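Local coordinates for protein esterase (Alcaligenes sp., PDB 1QLW) that probably hydrolyses carboxylic ester bonds, as a bacterial esterase with the alpha/beta-hydrolase fold and two copies in its assembly, at residues P64-G70 with S98-Q104; H69-T74 with G106-S110; I114-N118 with S128-D132; A154-T158 with H255-F259; V250-D254 with H294-M300. All coordinates share one frame. Residues are numbered along the deposited sequence.

Interaction 1 of 5, residues P64-G70 with S98-Q104; sequences PITLIHG and STYVIDQ
Two parallel neighbouring strands, 65-68 and 99-103, pair in the central sheet of the alpha/beta-hydrolase fold as the strands of a beta-alpha-beta unit connected through helix 88-94. Their axes approach to 4.7 Å at 21°, and the register sets Ile65 beside Thr99, Thr66 beside Tyr100 and Leu67 beside Val101. The ladder runs Ile65 N to Ser98 O, Tyr100 N to Ile65 O and Leu67 N to Tyr100 O, each 2.9 Å; Ile102 N to Leu67 O is weak at 3.3 Å. There the strands splay, and a water fills the gap, donating to Leu67 O (2.8 Å) and Ile102 O (2.7 Å) and accepting from His69 N (2.9 Å). Beyond it, His69 (chi1 p) swings its ring across so that NE2 accepts from Gln104 N (2.9 Å) while ND1 donates to Gly70 O (2.9 Å). A histidine can play both roles at once. Gln104 NE2 bonds to His69 O (3.0 Å), its OE1 to the Tyr211 hydroxyl. Branched apolar residues suit the buried strands: Leu67 CD1 meets Val101 CG2 and Ile68 CG2 meets Ile102 CD1, both at 3.9 Å. Just ahead of the strand, Pro64 CB touches Tyr100 CE1 at 3.6 Å. Helix 88-94 covers Ile65, Leu67, Thr99 and Val101, helix 185-197 covers Thr66, Ile68 and Tyr100, and strands 200-205 and 43-57 flank the pair.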
# COMPACT_ATOMS: atom_id res chain seq x y z
N PRO A 64 14.01 16.51 -0.62
CA PRO A 64 13.37 15.32 -0.08
C PRO A 64 14.11 14.05 -0.46
O PRO A 64 14.79 14.02 -1.49
CB PRO A 64 12.00 15.31 -0.76
CG PRO A 64 11.74 16.74 -1.10
CD PRO A 64 13.12 17.21 -1.56
N ILE A 65 13.91 12.99 0.29
CA ILE A 65 14.40 11.67 -0.03
C ILE A 65 13.23 10.83 -0.53
O ILE A 65 12.19 10.75 0.13
CB ILE A 65 15.09 11.00 1.17
CG1 ILE A 65 16.27 11.85 1.67
CG2 ILE A 65 15.54 9.59 0.80
CD1 ILE A 65 16.87 11.42 2.99
N THR A 66 13.41 10.24 -1.70
CA THR A 66 12.44 9.30 -2.27
C THR A 66 12.95 7.89 -2.02
O THR A 66 14.06 7.55 -2.45
CB THR A 66 12.25 9.58 -3.77
OG1 THR A 66 11.71 10.90 -3.95
CG2 THR A 66 11.31 8.58 -4.40
N LEU A 67 12.18 7.08 -1.32
CA LEU A 67 12.53 5.72 -0.92
C LEU A 67 11.85 4.70 -1.82
O LEU A 67 10.63 4.73 -1.95
CB LEU A 67 12.17 5.46 0.54
CG LEU A 67 12.85 6.34 1.59
CD1 LEU A 67 12.24 6.08 2.97
CD2 LEU A 67 14.34 6.08 1.63
N ILE A 68 12.65 3.83 -2.43
CA ILE A 68 12.23 2.96 -3.51
C ILE A 68 12.55 1.51 -3.17
O ILE A 68 13.72 1.09 -3.21
CB ILE A 68 12.94 3.38 -4.82
CG1 ILE A 68 12.83 4.88 -5.11
CG2 ILE A 68 12.45 2.55 -5.99
CD1 ILE A 68 13.96 5.40 -5.97
N HIS A 69 11.54 0.73 -2.80
CA HIS A 69 11.72 -0.66 -2.41
C HIS A 69 12.15 -1.54 -3.58
O HIS A 69 12.04 -1.17 -4.75
CB HIS A 69 10.42 -1.21 -1.78
CG HIS A 69 9.31 -1.31 -2.80
ND1 HIS A 69 9.27 -2.36 -3.69
CD2 HIS A 69 8.26 -0.52 -3.09
CE1 HIS A 69 8.22 -2.17 -4.49
NE2 HIS A 69 7.58 -1.05 -4.16
N GLY A 70 12.60 -2.75 -3.22
CA GLY A 70 13.04 -3.73 -4.18
C GLY A 70 12.05 -4.87 -4.40
O GLY A 70 10.83 -4.65 -4.36
N SER A 98 12.02 15.58 4.27
CA SER A 98 10.79 15.11 3.69
C SER A 98 10.99 13.75 3.02
O SER A 98 12.06 13.53 2.45
CB SER A 98 10.29 16.10 2.65
OG SER A 98 9.96 17.31 3.30
N THR A 99 10.00 12.89 3.14
CA THR A 99 10.10 11.56 2.57
C THR A 99 8.95 11.30 1.59
O THR A 99 7.80 11.70 1.82
CB THR A 99 10.06 10.43 3.60
OG1 THR A 99 8.81 10.46 4.27
CG2 THR A 99 11.23 10.57 4.56
N TYR A 100 9.31 10.66 0.49
CA TYR A 100 8.35 10.24 -0.54
C TYR A 100 8.54 8.74 -0.69
O TYR A 100 9.58 8.32 -1.20
CB TYR A 100 8.56 11.00 -1.85
CG TYR A 100 8.15 12.44 -1.76
CD1 TYR A 100 8.88 13.38 -1.07
CD2 TYR A 100 6.97 12.89 -2.35
CE1 TYR A 100 8.45 14.68 -0.92
CE2 TYR A 100 6.54 14.19 -2.24
CZ TYR A 100 7.28 15.09 -1.52
OH TYR A 100 6.87 16.39 -1.39
N VAL A 101 7.62 7.95 -0.17
CA VAL A 101 7.76 6.49 -0.12
C VAL A 101 6.81 5.91 -1.15
O VAL A 101 5.58 6.09 -1.05
CB VAL A 101 7.48 5.93 1.28
CG1 VAL A 101 7.57 4.41 1.26
CG2 VAL A 101 8.42 6.51 2.33
N ILE A 102 7.36 5.22 -2.14
CA ILE A 102 6.57 4.72 -3.26
C ILE A 102 6.21 3.25 -3.10
O ILE A 102 6.84 2.50 -2.36
CB ILE A 102 7.29 4.95 -4.61
CG1 ILE A 102 8.49 4.05 -4.82
CG2 ILE A 102 7.68 6.42 -4.74
CD1 ILE A 102 8.67 3.39 -6.13
N ASP A 103 5.17 2.86 -3.85
CA ASP A 103 5.03 1.46 -4.27
C ASP A 103 5.35 1.45 -5.77
O ASP A 103 4.78 2.23 -6.53
CB ASP A 103 3.64 0.86 -4.04
CG ASP A 103 3.37 0.55 -2.58
OD1 ASP A 103 4.34 0.48 -1.78
OD2 ASP A 103 2.19 0.27 -2.24
N GLN A 104 6.27 0.56 -6.16
CA GLN A 104 6.61 0.45 -7.57
C GLN A 104 5.37 0.24 -8.43
O GLN A 104 4.38 -0.35 -7.98
CB GLN A 104 7.50 -0.76 -7.83
CG GLN A 104 8.97 -0.61 -7.48
CD GLN A 104 9.78 -1.79 -7.97
OE1 GLN A 104 9.57 -2.26 -9.10
NE2 GLN A 104 10.69 -2.29 -7.16
O HOH W 1 9.42 2.29 -1.52

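Interaction 2 of 5, residues H69-T74 with G106-S110; sequences HGCCLT and GRGRS
Hydrogen bonds from one arginine dominate this contact between the loops that follow strands 65-68 and 99-103. Arg107 folds its chain (chi1 t, chi2 p, chi3 p, chi4 73°) so that NH1 donates to Gly70 O at 2.8 Å and to Leu73 O at 2.9 Å. These carbonyls belong to the first and last residues of a type II beta turn, Gly70 to Leu73, and both lie near the guanidinium plane. Gly70 O also accepts from His69 ND1 at 2.9 Å. Arg107 to Ser110 form a type II' turn, closed by Ser110 N to Arg107 O at 3.0 Å.

The covalent element is a disulfide between adjacent residues, Cys71 SG to Cys72 SG at 2.0 Å, at the two central positions of the type II turn; Cys72 has phi/psi of 67/14.

Van der Waals contact is modest. Thr74 CG2 lies 4.2 Å from Arg107 CG and 3.9 Å from Gly108 CA. Gly108 (58/-131) suits the II' turn because its phi is positive and a beta carbon would crowd Thr74 CG2.

As for charge, Arg107 NH2 forms a salt bridge with Asp175, which also accepts from Cys72 N. The loop after strand 65-68 is where many alpha/beta-hydrolases carry part of their oxyanion hole, so a buried, charge-compensated arginine gripping two carbonyls probably helps fix the shape of that region, together with the rigid vicinal disulfide.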
# COMPACT_ATOMS: atom_id res chain seq x y z
N HIS A 69 11.54 0.73 -2.80
CA HIS A 69 11.72 -0.66 -2.41
C HIS A 69 12.15 -1.54 -3.58
O HIS A 69 12.04 -1.17 -4.75
CB HIS A 69 10.42 -1.21 -1.78
CG HIS A 69 9.31 -1.31 -2.80
ND1 HIS A 69 9.27 -2.36 -3.69
CD2 HIS A 69 8.26 -0.52 -3.09
CE1 HIS A 69 8.22 -2.17 -4.49
NE2 HIS A 69 7.58 -1.05 -4.16
N GLY A 70 12.60 -2.75 -3.22
CA GLY A 70 13.04 -3.73 -4.18
C GLY A 70 12.05 -4.87 -4.40
O GLY A 70 10.83 -4.65 -4.36
N CYS A 71 12.56 -6.06 -4.72
CA CYS A 71 11.68 -7.15 -5.10
C CYS A 71 10.83 -7.61 -3.94
O CYS A 71 11.19 -7.47 -2.77
CB CYS A 71 12.38 -8.40 -5.61
SG CYS A 71 12.78 -9.64 -4.36
N CYS A 72 9.67 -8.20 -4.26
CA CYS A 72 8.99 -9.06 -3.31
C CYS A 72 8.46 -8.32 -2.09
O CYS A 72 8.10 -8.96 -1.10
CB CYS A 72 10.01 -10.16 -2.85
SG CYS A 72 11.12 -10.80 -4.07
N LEU A 73 8.43 -7.00 -2.14
CA LEU A 73 8.18 -6.12 -1.02
C LEU A 73 7.44 -4.89 -1.54
O LEU A 73 7.28 -4.71 -2.75
CB LEU A 73 9.52 -5.68 -0.40
CG LEU A 73 10.36 -6.77 0.26
CD1 LEU A 73 11.81 -6.30 0.43
CD2 LEU A 73 9.75 -7.17 1.59
N THR A 74 7.00 -4.05 -0.61
CA THR A 74 6.35 -2.79 -0.94
C THR A 74 7.05 -1.68 -0.16
O THR A 74 8.10 -1.88 0.46
CB THR A 74 4.86 -2.81 -0.59
OG1 THR A 74 4.69 -2.80 0.83
CG2 THR A 74 4.15 -4.00 -1.23
N GLY A 106 2.92 -1.60 -10.57
CA GLY A 106 2.57 -3.00 -10.55
C GLY A 106 2.85 -3.72 -9.24
O GLY A 106 2.98 -4.94 -9.26
N ARG A 107 2.93 -2.99 -8.14
CA ARG A 107 3.20 -3.55 -6.83
C ARG A 107 2.36 -2.79 -5.80
O ARG A 107 2.16 -1.59 -5.93
CB ARG A 107 4.69 -3.42 -6.46
CG ARG A 107 5.16 -4.27 -5.30
CD ARG A 107 5.50 -5.71 -5.64
NE ARG A 107 6.48 -5.79 -6.72
CZ ARG A 107 7.77 -5.50 -6.59
NH1 ARG A 107 8.27 -5.26 -5.38
NH2 ARG A 107 8.53 -5.42 -7.67
N GLY A 108 1.94 -3.46 -4.73
CA GLY A 108 1.31 -2.74 -3.64
C GLY A 108 0.08 -1.99 -4.12
O GLY A 108 -0.82 -2.56 -4.78
N ARG A 109 0.02 -0.71 -3.76
CA ARG A 109 -1.12 0.13 -4.12
C ARG A 109 -1.12 0.64 -5.55
O ARG A 109 -2.05 1.37 -5.92
CB ARG A 109 -1.20 1.26 -3.09
CG ARG A 109 -1.53 0.75 -1.71
CD ARG A 109 -1.54 1.84 -0.67
NE ARG A 109 -2.08 1.32 0.59
CZ ARG A 109 -2.38 2.08 1.62
NH1 ARG A 109 -2.02 3.36 1.66
NH2 ARG A 109 -3.09 1.58 2.63
N SER A 110 -0.12 0.27 -6.34
CA SER A 110 0.04 0.65 -7.74
C SER A 110 -0.51 -0.43 -8.66
O SER A 110 -0.02 -1.57 -8.66
CB SER A 110 1.52 0.87 -8.03
OG SER A 110 2.07 1.84 -7.18

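Interaction 3 of 5, residues I114-N118 with S128-D132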
# COMPACT_ATOMS: atom_id res chain seq x y z
N ILE A 114 -5.10 -7.09 -14.84
CA ILE A 114 -5.45 -8.50 -14.72
C ILE A 114 -6.11 -9.06 -15.97
O ILE A 114 -6.52 -10.23 -16.01
CB ILE A 114 -6.29 -8.77 -13.46
CG1 ILE A 114 -7.53 -7.89 -13.32
CG2 ILE A 114 -5.38 -8.64 -12.23
CD1 ILE A 114 -8.58 -8.04 -14.40
N SER A 115 -6.13 -8.30 -17.05
CA SER A 115 -6.85 -8.69 -18.26
C SER A 115 -6.37 -10.03 -18.81
O SER A 115 -7.21 -10.80 -19.27
CB SER A 115 -6.70 -7.64 -19.36
OG SER A 115 -7.32 -6.44 -18.99
N ALA A 116 -5.05 -10.27 -18.82
CA ALA A 116 -4.58 -11.51 -19.42
C ALA A 116 -4.98 -12.72 -18.61
O ALA A 116 -5.20 -13.80 -19.17
CB ALA A 116 -3.07 -11.45 -19.64
N ILE A 117 -5.03 -12.58 -17.28
CA ILE A 117 -5.46 -13.70 -16.46
C ILE A 117 -6.91 -14.05 -16.79
O ILE A 117 -7.23 -15.21 -17.04
CB ILE A 117 -5.27 -13.39 -14.96
CG1 ILE A 117 -3.79 -13.14 -14.66
CG2 ILE A 117 -5.80 -14.54 -14.12
CD1 ILE A 117 -3.55 -12.43 -13.35
N ASN A 118 -7.77 -13.02 -16.84
CA ASN A 118 -9.17 -13.29 -17.15
C ASN A 118 -9.33 -13.83 -18.57
O ASN A 118 -10.21 -14.67 -18.80
CB ASN A 118 -10.00 -12.02 -16.97
CG ASN A 118 -10.36 -11.73 -15.52
OD1 ASN A 118 -11.00 -10.68 -15.27
ND2 ASN A 118 -10.01 -12.59 -14.61
N SER A 128 0.05 -19.97 -21.83
CA SER A 128 1.36 -19.38 -22.04
C SER A 128 1.33 -17.86 -22.04
O SER A 128 2.37 -17.22 -21.88
CB SER A 128 1.99 -19.92 -23.32
OG SER A 128 1.08 -19.81 -24.41
N SER A 129 0.15 -17.26 -22.22
CA SER A 129 0.04 -15.81 -22.20
C SER A 129 -0.21 -15.25 -20.81
O SER A 129 -0.35 -14.03 -20.65
CB SER A 129 -1.05 -15.33 -23.15
OG SER A 129 -2.30 -15.68 -22.66
N LEU A 130 -0.28 -16.10 -19.79
CA LEU A 130 -0.40 -15.57 -18.42
C LEU A 130 0.83 -14.75 -18.09
O LEU A 130 1.94 -15.03 -18.56
CB LEU A 130 -0.53 -16.72 -17.44
CG LEU A 130 -1.88 -17.43 -17.49
CD1 LEU A 130 -1.83 -18.75 -16.74
CD2 LEU A 130 -3.00 -16.56 -16.96
N PRO A 131 0.70 -13.74 -17.24
CA PRO A 131 1.86 -12.94 -16.86
C PRO A 131 2.93 -13.74 -16.16
O PRO A 131 2.63 -14.71 -15.47
CB PRO A 131 1.29 -11.87 -15.94
CG PRO A 131 0.06 -12.49 -15.41
CD PRO A 131 -0.54 -13.32 -16.54
N ASP A 132 4.17 -13.30 -16.30
CA ASP A 132 5.31 -13.85 -15.59
C ASP A 132 5.32 -13.27 -14.17
O ASP A 132 5.59 -12.08 -13.98
CB ASP A 132 6.59 -13.45 -16.33
CG ASP A 132 7.83 -13.95 -15.64
OD1 ASP A 132 7.77 -14.98 -14.94
OD2 ASP A 132 8.87 -13.30 -15.85
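Residues 115-118 form the first turn of helix 115-121, with Ile114 at the N-cap position and Asn118 N bonded to Ile114 O at 3.2 Å. The chain comes back along 128-132, where a short 3-10 segment ending at Ser129 gives way to an extended Leu130 and Pro131, psi near 150° in both. The backbones come closest at Ile117 and Leu130, whose CA atoms are 5.7 Å apart, and no hydrogen bond crosses between the segments.

Apolar side chains make the contact. Ile117 CG1 lies 3.8 Å from Pro131 CD and 4.2 Å from Leu130 CD2, and the same methyl of Leu130 approaches Ile117 CA to 3.8 Å. Ala116 is small enough for the returning backbone to pass close by, its CB 3.9 Å from Ser129 O and 4.4 Å from Pro131 CD. Proline suits the extended return because it needs no amide partner while its ring offers a compact apolar surface.

Lys121 of the second subunit donates to Leu130 O, and Leu133 of that subunit packs on Ile117. This is a helix-loop excursion about 26 Å from the chain's centre, folded back on its own helix and contributing to the dimer interface.

Interaction 4 of 5, residues A154-T158 with H255-F259; sequences AFKDT and HIEEF
The rings of His255 and Phe155 lie almost perfectly parallel, planes at 2° and centroids 3.6 Å apart, in a face-to-face stack between two surface loops of the alpha/beta-hydrolase fold. Each loop has a type I beta turn. Phe155 to Thr158 is closed by Thr158 N to Phe155 O at 3.2 Å, and Ile256 to Phe259 by Phe259 N to Ile256 O at 3.1 Å. The backbones stay well apart, Phe155 CA to His255 CA being 8.8 Å, so long side chains must bridge them.

His255, with the left-handed backbone angles 58/34 and chi1 m, sends its CB toward the other loop, as does Phe155, also chi1 m; Phe155 CE2 comes 3.5 Å from His255 CG. The imidazole donates through both nitrogens to carboxylates. NE2 of His255 reaches Asp157 OD1 at 2.6 Å, a short His-carboxylate hydrogen bond, and its ND1 reaches Glu258 OE2 at 2.9 Å within its own loop. Donation from both nitrogens is consistent with a protonated, cationic imidazolium, and two acidic partners suit it.

Asp157 follows Phe155 by two residues in the same turn, and with chi1 p its short carboxylate reaches the edge of the stacked imidazole. Phenylalanine offers a flat face to His255 and its edge to the rest: Phe155 CZ meets the edge of Phe259 at CE1, 3.7 Å away, while Phe155 CE1 lies 3.3 Å from Glu258 OE1.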
# COMPACT_ATOMS: atom_id res chain seq x y z
N ALA A 154 20.59 -19.22 11.19
CA ALA A 154 21.03 -17.84 11.10
C ALA A 154 22.51 -17.70 11.44
O ALA A 154 23.04 -18.40 12.30
CB ALA A 154 20.28 -16.97 12.11
N PHE A 155 23.16 -16.74 10.80
CA PHE A 155 24.50 -16.36 11.23
C PHE A 155 24.41 -15.89 12.68
O PHE A 155 23.50 -15.13 13.03
CB PHE A 155 25.11 -15.26 10.37
CG PHE A 155 25.37 -15.64 8.94
CD1 PHE A 155 26.22 -16.72 8.68
CD2 PHE A 155 24.82 -14.95 7.88
CE1 PHE A 155 26.48 -17.10 7.37
CE2 PHE A 155 25.08 -15.33 6.58
CZ PHE A 155 25.92 -16.41 6.32
N LYS A 156 25.36 -16.29 13.52
CA LYS A 156 25.36 -15.87 14.92
C LYS A 156 25.50 -14.37 15.09
O LYS A 156 24.96 -13.82 16.06
CB LYS A 156 26.48 -16.56 15.69
CG LYS A 156 26.45 -18.08 15.64
CD LYS A 156 25.13 -18.64 16.14
CE LYS A 156 25.15 -20.16 16.09
NZ LYS A 156 25.78 -20.75 17.30
N ASP A 157 26.15 -13.69 14.13
CA ASP A 157 26.34 -12.25 14.24
C ASP A 157 25.38 -11.44 13.39
O ASP A 157 25.60 -10.23 13.21
CB ASP A 157 27.78 -11.85 13.88
CG ASP A 157 28.12 -12.08 12.42
OD1 ASP A 157 27.27 -12.54 11.64
OD2 ASP A 157 29.28 -11.77 12.05
N THR A 158 24.32 -12.04 12.86
CA THR A 158 23.46 -11.25 11.99
C THR A 158 22.84 -10.09 12.76
O THR A 158 22.45 -10.20 13.92
CB THR A 158 22.34 -12.09 11.37
OG1 THR A 158 21.61 -11.23 10.47
CG2 THR A 158 21.34 -12.64 12.37
N HIS A 255 28.63 -10.53 5.20
CA HIS A 255 28.47 -11.90 4.75
C HIS A 255 28.29 -11.96 3.24
O HIS A 255 27.67 -12.87 2.70
CB HIS A 255 27.34 -12.66 5.44
CG HIS A 255 27.59 -12.90 6.90
ND1 HIS A 255 28.37 -13.94 7.33
CD2 HIS A 255 27.14 -12.26 8.00
CE1 HIS A 255 28.42 -13.91 8.66
NE2 HIS A 255 27.68 -12.90 9.09
N ILE A 256 28.97 -11.06 2.51
CA ILE A 256 28.82 -11.02 1.07
C ILE A 256 29.56 -12.16 0.38
O ILE A 256 29.08 -12.80 -0.55
CB ILE A 256 29.35 -9.68 0.51
CG1 ILE A 256 28.48 -8.50 0.95
CG2 ILE A 256 29.52 -9.71 -1.00
CD1 ILE A 256 27.14 -8.43 0.26
N GLU A 257 30.80 -12.38 0.81
CA GLU A 257 31.71 -13.27 0.12
C GLU A 257 31.25 -14.69 -0.05
O GLU A 257 31.52 -15.29 -1.11
CB GLU A 257 33.10 -13.23 0.79
CG GLU A 257 33.84 -12.02 0.24
CD GLU A 257 34.00 -10.73 0.96
OE1 GLU A 257 34.64 -10.96 2.05
OE2 GLU A 257 33.46 -9.60 0.82
N GLU A 258 30.46 -15.19 0.90
CA GLU A 258 30.07 -16.59 0.82
C GLU A 258 28.83 -16.83 -0.02
O GLU A 258 28.46 -17.99 -0.18
CB GLU A 258 29.93 -17.15 2.23
CG GLU A 258 28.87 -16.48 3.08
CD GLU A 258 29.05 -16.69 4.57
OE1 GLU A 258 28.71 -17.82 5.02
OE2 GLU A 258 29.47 -15.76 5.30
N PHE A 259 28.24 -15.79 -0.60
CA PHE A 259 27.08 -15.97 -1.46
C PHE A 259 27.41 -15.62 -2.90
O PHE A 259 27.60 -14.44 -3.23
CB PHE A 259 25.91 -15.09 -0.96
CG PHE A 259 25.36 -15.54 0.36
CD1 PHE A 259 25.91 -15.09 1.54
CD2 PHE A 259 24.27 -16.40 0.45
CE1 PHE A 259 25.41 -15.50 2.77
CE2 PHE A 259 23.78 -16.82 1.67
CZ PHE A 259 24.35 -16.36 2.84

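Interaction 5 of 5, residues V250-D254 with H294-M300; sequences VVFGD and HGNSHMM
Two hydrogen bonds join the residues just past strand 248-252 to loop 294-300, both through Asp254. Its amide N donates to Asn296 O at 2.9 Å, and its OD2 accepts from Gly295 N at 2.8 Å, with chi1 t carrying the carboxylate to that amide. Asp254 O is taken up by Arg146, and Gly253 N by Glu230. In the loop, Ser297 OG accepts from Met299 N at 3.0 Å, an ST turn, and itself bonds to Asp303; the side-chain ND2 of Asn296 donates to Asp303 and Asn305. Glycine is needed at 253, where a beta carbon would clash with Asn296 O, and at 295, whose angles (88/1) would jam one against the preceding carbonyl. Met300 (chi1 p, chi2 t) fills the apolar side, its SD 3.8 Å from Val251 CG1 and its CE 3.6 Å from Gly253 N. His298, bonded through ND1 to Glu230 and with NE2 near Ser206, is consistent with the histidine of an alpha/beta-hydrolase catalytic triad, carried on the loop after the last strand.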
# COMPACT_ATOMS: atom_id res chain seq x y z
N VAL A 250 26.77 3.88 -2.97
CA VAL A 250 26.30 2.50 -3.05
C VAL A 250 26.70 1.85 -1.73
O VAL A 250 27.86 1.95 -1.32
CB VAL A 250 26.88 1.76 -4.27
CG1 VAL A 250 26.52 0.29 -4.23
CG2 VAL A 250 26.43 2.43 -5.56
N VAL A 251 25.77 1.18 -1.06
CA VAL A 251 26.01 0.63 0.27
C VAL A 251 25.87 -0.89 0.26
O VAL A 251 24.87 -1.42 -0.22
CB VAL A 251 25.02 1.21 1.30
CG1 VAL A 251 25.40 0.75 2.71
CG2 VAL A 251 24.96 2.73 1.24
N PHE A 252 26.86 -1.58 0.82
CA PHE A 252 26.83 -3.02 0.97
C PHE A 252 27.06 -3.43 2.42
O PHE A 252 27.85 -2.81 3.14
CB PHE A 252 27.84 -3.76 0.08
CG PHE A 252 27.35 -3.95 -1.33
CD1 PHE A 252 27.45 -2.98 -2.30
CD2 PHE A 252 26.80 -5.18 -1.71
CE1 PHE A 252 26.99 -3.19 -3.59
CE2 PHE A 252 26.32 -5.39 -2.99
CZ PHE A 252 26.42 -4.40 -3.95
N GLY A 253 26.38 -4.49 2.83
CA GLY A 253 26.48 -5.06 4.14
C GLY A 253 27.53 -6.14 4.28
O GLY A 253 28.62 -6.08 3.70
N ASP A 254 27.21 -7.14 5.10
CA ASP A 254 28.15 -8.19 5.45
C ASP A 254 27.75 -9.56 4.97
O ASP A 254 26.69 -9.75 4.36
CB ASP A 254 28.38 -8.15 6.97
CG ASP A 254 29.72 -8.64 7.46
OD1 ASP A 254 30.56 -9.12 6.67
OD2 ASP A 254 29.93 -8.53 8.69
N HIS A 294 29.49 -4.59 11.49
CA HIS A 294 29.45 -5.98 11.09
C HIS A 294 28.08 -6.62 11.20
O HIS A 294 27.26 -6.21 12.02
CB HIS A 294 30.42 -6.78 12.00
CG HIS A 294 31.82 -6.25 11.94
ND1 HIS A 294 32.40 -5.39 12.83
CD2 HIS A 294 32.73 -6.42 10.96
CE1 HIS A 294 33.65 -5.13 12.47
NE2 HIS A 294 33.87 -5.73 11.31
N GLY A 295 27.85 -7.63 10.38
CA GLY A 295 26.66 -8.45 10.47
C GLY A 295 25.46 -7.96 9.68
O GLY A 295 24.42 -8.62 9.76
N ASN A 296 25.52 -6.87 8.95
CA ASN A 296 24.32 -6.39 8.27
C ASN A 296 23.89 -7.35 7.17
O ASN A 296 24.68 -7.87 6.41
CB ASN A 296 24.49 -4.98 7.72
CG ASN A 296 24.36 -3.95 8.82
OD1 ASN A 296 25.37 -3.44 9.32
ND2 ASN A 296 23.11 -3.66 9.18
N SER A 297 22.56 -7.50 7.13
CA SER A 297 21.93 -8.33 6.12
C SER A 297 21.60 -7.48 4.90
O SER A 297 21.81 -6.26 4.85
CB SER A 297 20.64 -8.93 6.67
OG SER A 297 19.59 -7.97 6.76
N HIS A 298 20.97 -8.13 3.91
CA HIS A 298 20.46 -7.36 2.77
C HIS A 298 19.36 -6.38 3.17
O HIS A 298 19.16 -5.36 2.52
CB HIS A 298 19.91 -8.35 1.75
CG HIS A 298 19.38 -7.74 0.50
ND1 HIS A 298 20.16 -6.97 -0.34
CD2 HIS A 298 18.15 -7.78 -0.06
CE1 HIS A 298 19.41 -6.56 -1.36
NE2 HIS A 298 18.19 -7.09 -1.23
N MET A 299 18.63 -6.71 4.23
CA MET A 299 17.55 -5.89 4.74
C MET A 299 18.07 -4.92 5.79
O MET A 299 17.49 -4.76 6.88
CB MET A 299 16.43 -6.77 5.29
CG MET A 299 15.81 -7.70 4.28
SD MET A 299 15.03 -6.91 2.88
CE MET A 299 13.76 -5.93 3.67
N MET A 300 19.15 -4.20 5.45
CA MET A 300 19.87 -3.43 6.47
C MET A 300 19.04 -2.27 7.03
O MET A 300 19.30 -1.82 8.15
CB MET A 300 21.21 -2.96 5.94
CG MET A 300 21.08 -1.94 4.82
SD MET A 300 22.71 -1.40 4.22
CE MET A 300 23.24 -2.93 3.41

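Interactions 1 and 5 belong to one sheet, at strands 65-68 with 99-103 and at strand 248-252, their centres 19 Å apart. Interaction 2 continues from the strand ends of interaction 1, sharing His69 and Gly70; Asp103 O approaches Ser110 OG at 2.8 Å. Leu73 CD1 of interaction 2 touches Met299 CE of interaction 5 at 3.8 Å, so the loops after different strands converge, consistent with the active-site end of an alpha/beta-hydrolase. Interaction 4 alternates with interaction 5 along the chain, and their centres are only 10 Å apart. Interaction 3 follows interaction 2 in sequence yet lies 36 Å from interaction 5, centre to centre, on the dimer side; interactions 1 and 2 also touch the second subunit.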